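Local coordinates for variant surface glycoprotein MITAT 1.1 (Trypanosoma brucei brucei, PDB 5LY9) that forms the dense, antigenically variable coat on the parasite surface that lets the trypanosome evade the immune response of its host, at residues L80-T85 / D261-N266. Sequence-based numbering, arbitrary orientation. Where two conformers were deposited one is given.
Sequences LESYKT and DLAYTN. With NAG (2-acetamido-2-deoxy-beta-D-glucopyranose), chain C.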
loop_
_atom_site.group_PDB
_atom_site.type_symbol
_atom_site.label_atom_id
_atom_site.label_comp_id
_atom_site.label_asym_id
_atom_site.label_seq_id
_atom_site.Cartn_x
_atom_site.Cartn_y
_atom_site.Cartn_z
ATOM N N LEU A 80 1.904 -15.794 -0.760
ATOM C CA LEU A 80 0.863 -14.894 -1.248
ATOM C C LEU A 80 -0.196 -14.654 -0.148
ATOM O O LEU A 80 -0.625 -13.525 0.040
ATOM C CB LEU A 80 0.216 -15.411 -2.556
ATOM C CG LEU A 80 -0.738 -14.436 -3.277
ATOM C CD1 LEU A 80 -0.121 -13.072 -3.627
ATOM C CD2 LEU A 80 -1.291 -15.065 -4.570
ATOM N N GLU A 81 -0.634 -15.728 0.530
ATOM C CA GLU A 81 -1.522 -15.559 1.657
ATOM C C GLU A 81 -0.968 -14.662 2.727
ATOM O O GLU A 81 -1.724 -13.839 3.268
ATOM C CB GLU A 81 -1.881 -16.939 2.234
ATOM C CG GLU A 81 -2.844 -16.916 3.419
ATOM C CD GLU A 81 -4.267 -16.526 3.103
ATOM O OE1 GLU A 81 -4.612 -16.149 1.988
ATOM O OE2 GLU A 81 -5.071 -16.544 4.058
ATOM N N SER A 82 0.296 -14.837 3.106
ATOM C CA SER A 82 0.928 -13.997 4.125
ATOM C C SER A 82 1.004 -12.520 3.657
ATOM O O SER A 82 0.828 -11.610 4.474
ATOM C CB SER A 82 2.336 -14.438 4.470
ATOM O OG SER A 82 2.355 -15.728 5.102
ATOM N N TYR A 83 1.281 -12.283 2.385
ATOM C CA TYR A 83 1.268 -10.909 1.884
ATOM C C TYR A 83 -0.168 -10.289 2.031
ATOM O O TYR A 83 -0.343 -9.176 2.490
ATOM C CB TYR A 83 1.748 -10.820 0.421
ATOM C CG TYR A 83 2.000 -9.376 -0.006
ATOM C CD1 TYR A 83 2.866 -8.590 0.672
ATOM C CD2 TYR A 83 1.364 -8.849 -1.059
ATOM C CE1 TYR A 83 3.115 -7.269 0.276
ATOM C CE2 TYR A 83 1.577 -7.534 -1.455
ATOM C CZ TYR A 83 2.477 -6.780 -0.796
ATOM O OH TYR A 83 2.686 -5.469 -1.184
ATOM N N LYS A 84 -1.188 -11.045 1.695
ATOM C CA LYS A 84 -2.543 -10.560 1.854
ATOM C C LYS A 84 -2.914 -10.266 3.277
ATOM O O LYS A 84 -3.456 -9.186 3.559
ATOM C CB LYS A 84 -3.555 -11.572 1.277
ATOM C CG LYS A 84 -5.013 -11.072 1.346
ATOM C CD LYS A 84 -6.009 -12.126 0.783
ATOM C CE LYS A 84 -6.211 -13.274 1.708
ATOM N NZ LYS A 84 -7.142 -14.321 1.139
ATOM N N THR A 85 -2.638 -11.232 4.159
ATOM C CA THR A 85 -3.151 -11.145 5.491
ATOM C C THR A 85 -2.314 -10.274 6.442
ATOM O O THR A 85 -2.883 -9.722 7.338
ATOM C CB THR A 85 -3.337 -12.521 6.135
ATOM O OG1 THR A 85 -2.066 -13.122 6.212
ATOM C CG2 THR A 85 -4.229 -13.353 5.319
ATOM N N ASP A 261 12.135 -11.361 3.764
ATOM C CA ASP A 261 11.603 -12.002 4.940
ATOM C C ASP A 261 11.367 -13.489 4.646
ATOM O O ASP A 261 11.148 -13.881 3.512
ATOM C CB ASP A 261 10.284 -11.355 5.440
ATOM C CG ASP A 261 10.481 -9.957 6.058
ATOM O OD1 ASP A 261 11.627 -9.567 6.291
ATOM O OD2 ASP A 261 9.441 -9.308 6.320
ATOM N N LEU A 262 11.325 -14.241 5.720
ATOM C CA LEU A 262 11.035 -15.687 5.709
ATOM C C LEU A 262 9.816 -16.051 4.887
ATOM O O LEU A 262 9.876 -16.992 4.046
ATOM C CB LEU A 262 10.834 -16.188 7.187
ATOM C CG LEU A 262 12.123 -16.127 8.017
ATOM C CD1 LEU A 262 11.846 -16.493 9.477
ATOM C CD2 LEU A 262 13.216 -16.976 7.376
ATOM N N ALA A 263 8.757 -15.269 5.025
ATOM C CA ALA A 263 7.528 -15.540 4.297
ATOM C C ALA A 263 7.671 -15.580 2.776
ATOM O O ALA A 263 6.855 -16.207 2.117
ATOM C CB ALA A 263 6.401 -14.535 4.724
ATOM N N TYR A 264 8.651 -14.888 2.224
ATOM C CA TYR A 264 8.754 -14.645 0.804
ATOM C C TYR A 264 10.061 -15.112 0.192
ATOM O O TYR A 264 10.333 -14.780 -0.949
ATOM C CB TYR A 264 8.552 -13.123 0.487
ATOM C CG TYR A 264 7.406 -12.528 1.276
ATOM C CD1 TYR A 264 6.101 -12.995 1.132
ATOM C CD2 TYR A 264 7.632 -11.479 2.200
ATOM C CE1 TYR A 264 5.090 -12.465 1.911
ATOM C CE2 TYR A 264 6.620 -10.922 2.929
ATOM C CZ TYR A 264 5.318 -11.411 2.808
ATOM O OH TYR A 264 4.289 -10.920 3.550
ATOM N N THR A 265 10.774 -16.007 0.906
ATOM C CA THR A 265 12.040 -16.525 0.436
ATOM C C THR A 265 12.101 -17.993 0.697
ATOM O O THR A 265 11.325 -18.524 1.500
ATOM C CB THR A 265 13.228 -15.861 1.197
ATOM O OG1 THR A 265 12.968 -15.864 2.594
ATOM C CG2 THR A 265 13.391 -14.420 0.775
ATOM N N ASN A 266 12.984 -18.656 -0.017
ATOM C CA ASN A 266 13.269 -20.060 0.222
ATOM C C ASN A 266 13.865 -20.298 1.592
ATOM O O ASN A 266 14.602 -19.480 2.148
ATOM C CB ASN A 266 14.208 -20.564 -0.865
ATOM C CG ASN A 266 13.528 -20.722 -2.250
ATOM O OD1 ASN A 266 12.424 -21.319 -2.401
ATOM N ND2 ASN A 266 14.222 -20.269 -3.273
HETATM C C1 NAG C . 13.773 -20.395 -4.629
HETATM C C2 NAG C . 13.931 -19.157 -5.499
HETATM C C3 NAG C . 13.641 -19.436 -6.931
HETATM C C4 NAG C . 14.542 -20.599 -7.369
HETATM C C5 NAG C . 14.312 -21.802 -6.467
HETATM C C6 NAG C . 15.208 -23.015 -6.755
HETATM C C7 NAG C . 13.497 -16.996 -4.448
HETATM C C8 NAG C . 12.500 -15.964 -3.998
HETATM N N2 NAG C . 13.034 -18.108 -5.029
HETATM O O3 NAG C . 13.951 -18.288 -7.710
HETATM O O4 NAG C . 14.150 -20.939 -8.696
HETATM O O5 NAG C . 14.611 -21.426 -5.147
HETATM O O6 NAG C . 16.577 -22.592 -6.840
HETATM O O7 NAG C . 14.683 -16.841 -4.265
#
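Ser82 and Ala263 bring the backbones of 80-85 and 261-266 nearest, with Ser82 CA and Ala263 CA 6.8 Å apart, where a short 3-10 turn abuts a helix that widens into a pi-type turn at 83-85. In the loop, Asp261 O accepts hydrogen bonds from Tyr264 N and, from the other face of its carbonyl plane, the hydroxyl Thr265 OG1 at 2.8 Å. Tyr264 contributes the largest share of the interface. Its CG lies anti to its carbonyl carbon (chi1 -43°), and the ring reaches the helix and crosses the Tyr83 side chain at about a right angle. Its phenol end meets helix backbone: Tyr264 OH is 3.4 Å from Tyr83 CA, and Tyr83 N lies at the Tyr264 ring edge. Tyr264 CE1 packs 4.0 Å from Tyr83 CB, while Tyr264 OH lies at the edge of the Tyr83 ring, near its plane. Ala263 CB covers one face of the Tyr264 ring, 3.7 Å above its centre, and touches Ser82 CB at 4.1 Å. Tyr83 OH is hydrogen-bonded to Gln91 OE1. Two residues after Tyr264, Asn266 ND2 carries the first N-acetylglucosamine of an N-linked glycan. The contact lays the loop between helices 244-254 and 275-285 against helix 62-114 of the elongated helical bundle of the A-type N-terminal VSG domain; Val35 and Ile39 of helix 24-55 pack on Tyr264, and Leu88 of the second subunit packs on Tyr83.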